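Side-chain contacts in 2-methyl-aconitate isomerase (PDB 5K87), which interconverts the trans and cis isomers of 2-methyl-aconitate in the 2-methylcitrate route of propionate breakdown, by base-catalysed proton abstraction: residues F119-N123 / G124-A128; S106-G110 / N111-A115; K299-A303 / E304-L308; D46-L49 / L50-G54; I227-A231 / E232-Y236. The protein carries 1 engineered substitution. All blocks are in the same frame, centred on the assembly; numbering follows the deposited sequence.

Interaction 1: F119-N123 / G124-A128; sequences FAISN and GLIDA
Ile126 folds back onto Ala120 at the point where helix 113-122 gives way to the loop before strand 135-143. Its CD1 rests 3.6 Å from Ala120 CB, and its CG1 lies 3.6 Å from the carbonyl carbon of Ala120. This return depends on the first torsion: CG1 stands anti to the carbonyl carbon of Ile126 (chi1 -51°), on the side that faces the last helical turn. There the Ile121 side chain passes at a slant over that of Ile126, CG1 to CG1 at 4.0 Å. Alanine suits position 120 because a lone methyl lets the CG1-CD1 arm of Ile126 and the CB of Leu125 come close. Leu125 CD1 sits at the edge of the Phe119 ring, near its plane, 4.4 Å from CE1, and both residues also touch Leu79 of strand 75-81. Over the centre of that ring, 3.3 Å above its plane, lies ND2 of Asn123. The same ND2 donates to Phe119 O at 3.0 Å, a bond lying in the amide plane that fixes the turn of the amide. Gly124 has positive phi, where a CB would run into Asn123 O. The chain can therefore turn and bring Leu125 N to Ala120 O at 3.0 Å. A water accepts from Ile126 N and donates to Ile121 O. The helix end is thus finished by polar bonds to its last carbonyls, while the aliphatic groups of the departing loop seal its inner side.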
# COMPACT_ATOMS: atom_id res chain seq x y z
N PHE A 119 -2.40 -22.07 0.44
CA PHE A 119 -0.99 -22.14 0.07
C PHE A 119 -0.45 -23.54 0.33
O PHE A 119 0.28 -24.11 -0.49
CB PHE A 119 -0.17 -21.10 0.84
CG PHE A 119 1.30 -21.10 0.48
CD1 PHE A 119 2.17 -22.05 1.02
CD2 PHE A 119 1.82 -20.17 -0.40
CE1 PHE A 119 3.53 -22.05 0.69
CE2 PHE A 119 3.17 -20.16 -0.72
CZ PHE A 119 4.02 -21.09 -0.17
N ALA A 120 -0.80 -24.11 1.47
CA ALA A 120 -0.30 -25.42 1.84
C ALA A 120 -0.73 -26.48 0.82
O ALA A 120 0.08 -27.30 0.40
CB ALA A 120 -0.77 -25.79 3.22
N ILE A 121 -2.00 -26.45 0.43
CA ILE A 121 -2.51 -27.37 -0.57
C ILE A 121 -1.78 -27.19 -1.90
O ILE A 121 -1.34 -28.15 -2.53
CB ILE A 121 -4.01 -27.18 -0.77
CG1 ILE A 121 -4.77 -27.61 0.48
CG2 ILE A 121 -4.50 -27.95 -2.01
CD1 ILE A 121 -6.16 -27.05 0.57
N SER A 122 -1.65 -25.94 -2.33
CA SER A 122 -1.07 -25.63 -3.63
C SER A 122 0.42 -25.89 -3.72
O SER A 122 0.96 -25.95 -4.83
CB SER A 122 -1.37 -24.18 -3.99
OG SER A 122 -2.77 -24.00 -4.10
N ASN A 123 1.09 -26.02 -2.59
CA ASN A 123 2.55 -26.08 -2.58
C ASN A 123 3.13 -27.33 -1.94
O ASN A 123 4.26 -27.33 -1.47
CB ASN A 123 3.13 -24.81 -1.96
CG ASN A 123 2.95 -23.62 -2.87
OD1 ASN A 123 3.73 -23.42 -3.80
ND2 ASN A 123 1.90 -22.84 -2.64
N GLY A 124 2.35 -28.40 -1.94
CA GLY A 124 2.88 -29.70 -1.58
C GLY A 124 3.12 -29.93 -0.10
O GLY A 124 3.93 -30.79 0.27
N LEU A 125 2.43 -29.18 0.76
CA LEU A 125 2.65 -29.31 2.19
C LEU A 125 1.60 -30.18 2.86
O LEU A 125 1.67 -30.43 4.06
CB LEU A 125 2.72 -27.93 2.86
CG LEU A 125 3.84 -27.04 2.34
CD1 LEU A 125 3.84 -25.71 3.08
CD2 LEU A 125 5.18 -27.74 2.51
N ILE A 126 0.63 -30.65 2.08
CA ILE A 126 -0.46 -31.47 2.61
C ILE A 126 -0.41 -32.88 2.01
O ILE A 126 -0.38 -33.02 0.79
CB ILE A 126 -1.84 -30.87 2.28
CG1 ILE A 126 -1.91 -29.38 2.68
CG2 ILE A 126 -2.95 -31.69 2.94
CD1 ILE A 126 -1.82 -29.13 4.16
N ASP A 127 -0.42 -33.89 2.88
CA ASP A 127 -0.49 -35.31 2.47
C ASP A 127 -1.53 -35.46 1.37
O ASP A 127 -2.70 -35.14 1.57
CB ASP A 127 -0.89 -36.15 3.69
CG ASP A 127 -0.88 -37.66 3.41
OD1 ASP A 127 -0.78 -38.07 2.24
OD2 ASP A 127 -0.99 -38.43 4.39
N ALA A 128 -1.10 -35.95 0.21
CA ALA A 128 -1.98 -36.10 -0.94
C ALA A 128 -3.24 -36.91 -0.64
O ALA A 128 -4.29 -36.68 -1.23
CB ALA A 128 -1.23 -36.71 -2.12
O HOH W 1 -0.06 -30.29 -0.89

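Interaction 2: S106-G110 / N111-A115; sequences SGNCG and NLTAA. With MLI (malonate ion), chain D.
The malonate pocket of the active site is built here on the loop leading into helix 113-122, where SG of Cys109, an inferred proton donor/acceptor, meets Leu112 and the bound ion. Leu112 CG packs 3.7 Å from Cys109 SG, and Leu112 N gives the sulfur a weak hydrogen bond. With SG anti to the backbone N (chi1 179°), the sulfur is carried to within 3.4 Å of malonate C2. Gly110 N and Asn111 N each donate at 2.8 Å, the first to malonate O6 and the second to O7, so one carboxylate is held by two successive backbone amides. Two consecutive N-H groups leading into a helix suit an enzyme whose substrate carries three carboxylates; a type I turn from Gly110 to Thr113, closed by Thr113 N to Gly110 O at 3.2 Å, shapes the site. Asn111 ND2 spans both carboxylates, with 3.1 Å to O9 and a weaker bond to O7. Its OD1 accepts from Arg384 and from Thr23 N, which orient the amide. A leucine in place of Asn111 would probably leave malonate O9 without this donor and Arg384 without its acceptor. A water donates to Gly110 O and Asn111 O, and accepts from Ala114 N.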
# COMPACT_ATOMS: atom_id res chain seq x y z
N SER A 106 5.28 -12.84 17.90
CA SER A 106 4.53 -13.18 19.11
C SER A 106 3.06 -13.53 18.89
O SER A 106 2.39 -13.96 19.83
CB SER A 106 4.64 -12.04 20.14
OG SER A 106 3.91 -10.90 19.74
N GLY A 107 2.54 -13.36 17.68
CA GLY A 107 1.13 -13.58 17.46
C GLY A 107 0.78 -14.29 16.17
O GLY A 107 1.62 -14.49 15.29
N ASN A 108 -0.48 -14.66 16.06
CA ASN A 108 -1.05 -15.22 14.84
C ASN A 108 -1.58 -14.08 13.97
O ASN A 108 -1.69 -12.93 14.41
CB ASN A 108 -2.18 -16.17 15.25
CG ASN A 108 -2.85 -16.87 14.09
OD1 ASN A 108 -2.23 -17.10 13.05
ND2 ASN A 108 -4.11 -17.23 14.27
N CYS A 109 -1.88 -14.41 12.71
CA CYS A 109 -2.70 -13.56 11.87
C CYS A 109 -3.92 -14.36 11.45
O CYS A 109 -3.81 -15.36 10.75
CB CYS A 109 -1.95 -13.09 10.63
SG CYS A 109 -3.02 -12.05 9.60
N GLY A 110 -5.09 -13.92 11.89
CA GLY A 110 -6.32 -14.64 11.62
C GLY A 110 -6.79 -14.50 10.19
O GLY A 110 -7.28 -15.47 9.61
N ASN A 111 -6.67 -13.31 9.62
CA ASN A 111 -7.11 -13.10 8.25
C ASN A 111 -6.34 -13.95 7.25
O ASN A 111 -6.92 -14.43 6.27
CB ASN A 111 -7.03 -11.63 7.86
CG ASN A 111 -8.28 -10.88 8.26
OD1 ASN A 111 -9.37 -11.18 7.77
ND2 ASN A 111 -8.14 -9.91 9.16
N LEU A 112 -5.05 -14.15 7.48
CA LEU A 112 -4.26 -14.92 6.54
C LEU A 112 -4.44 -16.43 6.69
O LEU A 112 -3.95 -17.18 5.85
CB LEU A 112 -2.78 -14.54 6.63
CG LEU A 112 -2.43 -13.14 6.12
CD1 LEU A 112 -0.92 -12.97 6.12
CD2 LEU A 112 -3.00 -12.87 4.73
N THR A 113 -5.18 -16.88 7.70
CA THR A 113 -5.36 -18.31 7.91
C THR A 113 -5.97 -19.04 6.70
O THR A 113 -5.54 -20.13 6.34
CB THR A 113 -6.15 -18.57 9.21
OG1 THR A 113 -5.32 -18.25 10.34
CG2 THR A 113 -6.56 -20.02 9.30
N ALA A 114 -6.97 -18.44 6.06
CA ALA A 114 -7.54 -19.05 4.85
C ALA A 114 -6.49 -19.20 3.74
O ALA A 114 -6.46 -20.19 3.01
CB ALA A 114 -8.72 -18.23 4.35
N ALA A 115 -5.64 -18.18 3.60
CA ALA A 115 -4.57 -18.22 2.62
C ALA A 115 -3.51 -19.26 2.99
O ALA A 115 -2.94 -19.89 2.10
CB ALA A 115 -3.95 -16.84 2.44
C1 MLI D . -4.32 -9.30 11.46
C2 MLI D . -5.17 -10.54 11.69
C3 MLI D . -4.77 -8.59 10.21
O6 MLI D . -5.03 -11.21 12.75
O7 MLI D . -6.01 -10.90 10.82
O8 MLI D . -4.02 -8.56 9.19
O9 MLI D . -5.90 -8.03 10.18
O HOH W 2 -8.61 -16.29 7.10

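Interaction 3: K299-A303 / E304-L308; sequences KTVAA and EDVDL
This is a tight local turn, stabilised by a side chain that reaches back to the main chain, and it joins the short strand 300-301 to strand 308-314 near the protein surface. Asp305 OD2 accepts from Ala302 N at 3.0 Å, the N-H approaching from above the carboxylate plane. The first torsion places the carboxylate there: CG stands anti to the carbonyl carbon (chi1 -66°), so the group turns back over Ala302, whose CB is 3.4 Å from OD2. With one CH2, aspartate sets its carboxylate next to the main chain, where OD2 can accept from that amide. In return, Asp305 N donates to Ala302 O at 2.8 Å, so the two residues are tied by two bonds. Val306 N then continues the turn to Ala303 O at 3.2 Å. Glu304 bends at chi2 (72°), which brings OE1 round to a water donating to it at 2.9 Å; that water also accepts from Ala303 N. On the inner side, Val301 and Val306 cross at about a right angle, CG1 to CG1 at 3.9 Å. Beta-branched valines suit this buried side, where both also pack on Thr361 of strand 360-371. The whole is a 3-10 turn linking two strands, with an aspartate carboxylate bonded to the backbone N-H of the residue just before the 3-10 segment.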
# COMPACT_ATOMS: atom_id res chain seq x y z
N LYS A 299 -21.56 2.03 2.53
CA LYS A 299 -22.74 1.22 2.85
C LYS A 299 -23.22 1.46 4.27
O LYS A 299 -22.43 1.57 5.21
CB LYS A 299 -22.45 -0.27 2.67
CG LYS A 299 -22.34 -0.73 1.23
CD LYS A 299 -22.27 -2.25 1.18
CE LYS A 299 -21.87 -2.76 -0.19
NZ LYS A 299 -21.52 -4.21 -0.15
N THR A 300 -24.54 1.52 4.44
CA THR A 300 -25.11 1.66 5.77
C THR A 300 -25.10 0.33 6.51
O THR A 300 -25.55 -0.69 5.99
CB THR A 300 -26.55 2.19 5.71
OG1 THR A 300 -26.55 3.48 5.09
CG2 THR A 300 -27.13 2.31 7.12
N VAL A 301 -24.55 0.35 7.72
CA VAL A 301 -24.70 -0.76 8.64
C VAL A 301 -25.81 -0.35 9.61
O VAL A 301 -25.64 0.59 10.38
CB VAL A 301 -23.40 -1.01 9.43
CG1 VAL A 301 -23.58 -2.13 10.43
CG2 VAL A 301 -22.26 -1.34 8.47
N ALA A 302 -26.93 -1.05 9.55
CA ALA A 302 -28.06 -0.75 10.42
C ALA A 302 -27.83 -1.34 11.81
O ALA A 302 -27.22 -2.40 11.94
CB ALA A 302 -29.35 -1.30 9.81
N ALA A 303 -28.33 -0.67 12.84
CA ALA A 303 -28.20 -1.19 14.20
C ALA A 303 -28.74 -2.61 14.29
O ALA A 303 -28.17 -3.47 14.97
CB ALA A 303 -28.92 -0.28 15.18
N GLU A 304 -29.83 -2.87 13.56
CA GLU A 304 -30.46 -4.19 13.55
C GLU A 304 -29.59 -5.26 12.90
O GLU A 304 -29.83 -6.46 13.09
CB GLU A 304 -31.81 -4.12 12.81
CG GLU A 304 -32.88 -3.28 13.50
CD GLU A 304 -32.61 -1.78 13.42
OE1 GLU A 304 -31.92 -1.34 12.47
OE2 GLU A 304 -33.10 -1.05 14.30
N ASP A 305 -28.58 -4.84 12.15
CA ASP A 305 -27.71 -5.78 11.45
C ASP A 305 -26.66 -6.40 12.37
O ASP A 305 -26.05 -7.41 12.01
CB ASP A 305 -26.98 -5.10 10.29
CG ASP A 305 -27.90 -4.65 9.17
OD1 ASP A 305 -29.05 -5.15 9.09
OD2 ASP A 305 -27.47 -3.80 8.37
N VAL A 306 -26.44 -5.80 13.54
CA VAL A 306 -25.33 -6.21 14.39
C VAL A 306 -25.75 -6.40 15.84
O VAL A 306 -26.77 -5.86 16.29
CB VAL A 306 -24.17 -5.19 14.35
CG1 VAL A 306 -23.57 -5.12 12.95
CG2 VAL A 306 -24.64 -3.82 14.82
N ASP A 307 -24.96 -7.18 16.56
CA ASP A 307 -25.16 -7.39 17.99
C ASP A 307 -24.37 -6.38 18.82
O ASP A 307 -24.70 -6.14 19.99
CB ASP A 307 -24.75 -8.81 18.37
CG ASP A 307 -25.60 -9.85 17.70
OD1 ASP A 307 -26.81 -9.91 18.01
OD2 ASP A 307 -25.07 -10.62 16.87
N LEU A 308 -23.31 -5.81 18.25
CA LEU A 308 -22.49 -4.81 18.93
C LEU A 308 -21.55 -4.17 17.92
O LEU A 308 -21.45 -4.62 16.78
CB LEU A 308 -21.68 -5.42 20.09
CG LEU A 308 -20.47 -6.28 19.71
CD1 LEU A 308 -19.55 -6.42 20.91
CD2 LEU A 308 -20.87 -7.66 19.20
O HOH W 3 -30.69 1.24 12.08

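Interaction 4: D46-L49 / L50-G54; sequences DALL and LRVIG
Leu50 lies one turn after Asp46 on helix 43-53, which ends in a Schellman motif, and its side chain is laid against the Asp46 carbonyl. With CG anti to its own carbonyl carbon (chi1 -77°), the chain runs back toward the N terminus of the helix, so that CG comes to 3.3 Å from Asp46 O. The same oxygen accepts from Leu50 N at 2.9 Å. Leu49 presents its carbonyl to Ile53 N at 3.1 Å, while its side chain turns to Phe29 and Thr76 and fixes the helix on strands 24-30 and 75-81. An aliphatic leucine suits this buried face, where it packs on both residues. At the other end of the contact, Gly54 has a positive phi that would jam a CB against the carbonyl before it. There Ser55 N reaches Leu50 O. Asp46 OD1 accepts from Trp105. In one of its two conformers, Arg51 is anchored on Asp64 O and packs on Phe174 of the second subunit, reaching the dimer interface. Val52 donates its N-H to Leu48 O and lies alongside Leu48, CD1 to CG2 at 4.1 Å; both press on Val396. Of the two methyls of Val52, CG2 is the one beside its backbone N, and it sits 3.3 Å from Leu48 O.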
# COMPACT_ATOMS: atom_id res chain seq x y z
N ASP A 46 14.96 -12.58 9.66
CA ASP A 46 14.32 -11.29 9.87
C ASP A 46 14.81 -10.26 8.86
O ASP A 46 14.01 -9.50 8.33
CB ASP A 46 14.57 -10.78 11.29
CG ASP A 46 13.85 -11.57 12.35
OD1 ASP A 46 12.98 -12.41 12.02
OD2 ASP A 46 14.13 -11.34 13.56
N ALA A 47 16.11 -10.25 8.59
CA ALA A 47 16.66 -9.30 7.63
C ALA A 47 16.09 -9.51 6.23
O ALA A 47 15.81 -8.55 5.52
CB ALA A 47 18.18 -9.40 7.59
N LEU A 48 15.94 -10.77 5.83
CA LEU A 48 15.37 -11.09 4.53
C LEU A 48 13.94 -10.58 4.44
O LEU A 48 13.57 -9.90 3.48
CB LEU A 48 15.39 -12.60 4.29
CG LEU A 48 14.64 -13.08 3.06
CD1 LEU A 48 15.26 -12.51 1.80
CD2 LEU A 48 14.63 -14.60 3.02
N LEU A 49 13.14 -10.88 5.45
CA LEU A 49 11.73 -10.50 5.43
C LEU A 49 11.56 -8.99 5.47
O LEU A 49 10.71 -8.44 4.79
CB LEU A 49 10.99 -11.16 6.59
CG LEU A 49 10.96 -12.69 6.52
CD1 LEU A 49 10.27 -13.28 7.72
CD2 LEU A 49 10.28 -13.14 5.27
N LEU A 50 12.38 -8.31 6.27
CA LEU A 50 12.37 -6.86 6.29
C LEU A 50 12.61 -6.29 4.90
O LEU A 50 11.88 -5.39 4.44
CB LEU A 50 13.41 -6.33 7.28
CG LEU A 50 13.02 -6.41 8.75
CD1 LEU A 50 14.27 -6.34 9.63
CD2 LEU A 50 12.06 -5.29 9.13
N ARG A 51 13.61 -6.80 4.21
CA ARG A 51 13.96 -6.27 2.91
C ARG A 51 12.91 -6.60 1.86
O ARG A 51 12.63 -5.80 0.98
CB ARG A 51 15.34 -6.78 2.48
CG ARG A 51 15.95 -6.00 1.35
CD ARG A 51 16.17 -4.54 1.73
NE ARG A 51 16.54 -3.77 0.55
CZ ARG A 51 15.67 -3.29 -0.33
NH1 ARG A 51 14.36 -3.49 -0.15
NH2 ARG A 51 16.10 -2.61 -1.37
N VAL A 52 12.32 -7.79 1.94
CA VAL A 52 11.25 -8.15 1.01
C VAL A 52 10.09 -7.15 1.13
O VAL A 52 9.54 -6.68 0.14
CB VAL A 52 10.73 -9.58 1.23
CG1 VAL A 52 9.43 -9.82 0.46
CG2 VAL A 52 11.80 -10.60 0.83
N ILE A 53 9.73 -6.82 2.37
CA ILE A 53 8.60 -5.95 2.65
C ILE A 53 8.91 -4.46 2.40
O ILE A 53 8.02 -3.68 2.07
CB ILE A 53 8.09 -6.22 4.08
CG1 ILE A 53 7.38 -7.58 4.14
CG2 ILE A 53 7.20 -5.10 4.60
CD1 ILE A 53 6.06 -7.63 3.37
N GLY A 54 10.17 -4.07 2.58
CA GLY A 54 10.60 -2.69 2.34
C GLY A 54 10.83 -1.91 3.63
O GLY A 54 10.72 -0.68 3.64

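Interaction 5: I227-A231 / E232-Y236; sequences IFINA and EDLGY
The side chains of Asn230 and Asp233 run alongside each other, their amide and carboxylate planes 59° apart and Asn230 CB 3.8 Å from Asp233 OD2. A single water joins them, accepting from Asn230 ND2 and donating to Asp233 OD1 and to Glu232 OE2 at 2.7 Å, so three polar side chains at the surface share one bridge. The other flat group, the Tyr236 ring, has Leu234 O 3.8 Å above one face, offset toward the rim, and also meets the Phe286 ring. Here strand 225-230 runs into a 3-10 segment. Ala231 O is gripped twice, by Leu234 N at 2.9 Å and Tyr236 N at 3.0 Å, which approach from opposite faces of its plane. The small methyl of Ala231 lets Tyr236 come in close, with the two CB atoms 4.1 Å apart. Positive phi at Gly235 eases the turn between the two donors. On the inner side, Leu234 CD1 meets Ile229 CD1 at 3.5 Å in one of the two conformers of Ile229, the chains crossing at about a right angle. Leu234 also touches Phe255 and Ile258 of helix 249-266. A serine in place of Leu234 would probably open a gap between Ile229 and that helix. The chemistry divides the turn: an apolar side faces helix 249-266, a hydrated polar side faces solvent, and one carbonyl holds the bend between them.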
# COMPACT_ATOMS: atom_id res chain seq x y z
N ILE A 227 -7.36 -6.16 25.08
CA ILE A 227 -7.97 -5.31 26.08
C ILE A 227 -9.18 -4.66 25.43
O ILE A 227 -9.03 -3.95 24.43
CB ILE A 227 -7.01 -4.18 26.48
CG1 ILE A 227 -5.68 -4.75 26.99
CG2 ILE A 227 -7.65 -3.29 27.52
CD1 ILE A 227 -4.49 -3.83 26.74
N PHE A 228 -10.36 -4.90 25.98
CA PHE A 228 -11.59 -4.26 25.52
C PHE A 228 -12.04 -3.20 26.52
O PHE A 228 -12.15 -3.48 27.71
CB PHE A 228 -12.72 -5.29 25.40
CG PHE A 228 -12.53 -6.30 24.31
CD1 PHE A 228 -12.76 -5.96 22.98
CD2 PHE A 228 -12.17 -7.60 24.60
CE1 PHE A 228 -12.61 -6.89 21.97
CE2 PHE A 228 -12.01 -8.53 23.60
CZ PHE A 228 -12.23 -8.18 22.28
N ILE A 229 -12.31 -2.00 26.03
CA ILE A 229 -12.86 -0.96 26.89
C ILE A 229 -14.14 -0.43 26.26
O ILE A 229 -14.39 -0.64 25.07
CB ILE A 229 -11.84 0.16 27.13
CG1 ILE A 229 -11.29 0.67 25.80
CG2 ILE A 229 -10.69 -0.35 28.01
CD1 ILE A 229 -10.04 1.51 25.94
N ASN A 230 -14.98 0.23 27.04
CA ASN A 230 -16.21 0.79 26.52
C ASN A 230 -15.94 2.08 25.74
O ASN A 230 -15.24 2.97 26.24
CB ASN A 230 -17.21 1.08 27.64
CG ASN A 230 -17.80 -0.18 28.23
OD1 ASN A 230 -17.93 -1.20 27.56
ND2 ASN A 230 -18.16 -0.11 29.51
N ALA A 231 -16.49 2.17 24.54
CA ALA A 231 -16.32 3.35 23.70
C ALA A 231 -16.63 4.65 24.46
O ALA A 231 -15.89 5.63 24.37
CB ALA A 231 -17.19 3.25 22.46
N GLU A 232 -17.72 4.64 25.23
CA GLU A 232 -18.18 5.87 25.89
C GLU A 232 -17.19 6.38 26.93
O GLU A 232 -17.13 7.58 27.18
CB GLU A 232 -19.56 5.68 26.51
CG GLU A 232 -19.61 4.74 27.70
CD GLU A 232 -20.98 4.68 28.34
OE1 GLU A 232 -21.89 5.39 27.87
OE2 GLU A 232 -21.16 3.92 29.32
N ASP A 233 -16.40 5.48 27.52
CA ASP A 233 -15.39 5.88 28.49
C ASP A 233 -14.24 6.66 27.84
O ASP A 233 -13.44 7.29 28.53
CB ASP A 233 -14.84 4.66 29.24
CG ASP A 233 -15.89 4.02 30.13
OD1 ASP A 233 -16.93 4.65 30.40
OD2 ASP A 233 -15.66 2.87 30.57
N LEU A 234 -14.18 6.61 26.51
CA LEU A 234 -13.18 7.34 25.74
C LEU A 234 -13.80 8.51 25.00
O LEU A 234 -13.10 9.22 24.27
CB LEU A 234 -12.52 6.40 24.73
CG LEU A 234 -11.83 5.16 25.30
CD1 LEU A 234 -11.59 4.14 24.19
CD2 LEU A 234 -10.52 5.56 25.96
N GLY A 235 -15.10 8.72 25.17
CA GLY A 235 -15.81 9.76 24.44
C GLY A 235 -16.12 9.39 23.00
O GLY A 235 -16.40 10.25 22.17
N TYR A 236 -16.06 8.09 22.70
CA TYR A 236 -16.41 7.58 21.37
C TYR A 236 -17.79 6.93 21.39
O TYR A 236 -18.34 6.67 22.47
CB TYR A 236 -15.35 6.58 20.87
CG TYR A 236 -14.01 7.22 20.61
CD1 TYR A 236 -13.88 8.26 19.69
CD2 TYR A 236 -12.86 6.78 21.26
CE1 TYR A 236 -12.65 8.85 19.44
CE2 TYR A 236 -11.63 7.37 21.02
CZ TYR A 236 -11.54 8.40 20.11
OH TYR A 236 -10.31 8.99 19.86
O HOH W 4 -19.08 2.72 30.64

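How the interactions relate
From the N terminus the order is interaction 4, 2, 1, 5, 3. All five are in series, and none nests in or crosses another; each pairs adjoining segments, so no long loop is closed. Interaction 4 finishes helix 43-53. Interactions 2 and 1 mark the two ends of helix 113-122, their centres about 17 Å apart: the first leads from the malonate pocket into the helix, and the second leads out toward strand 135-143. Interaction 5 turns the chain out of strand 225-230, and interaction 3 turns it from strand 300-301 to strand 308-314; their nearest atoms are about 7 Å apart. Interactions 1 and 5 lie on opposite sides of the chain's centre.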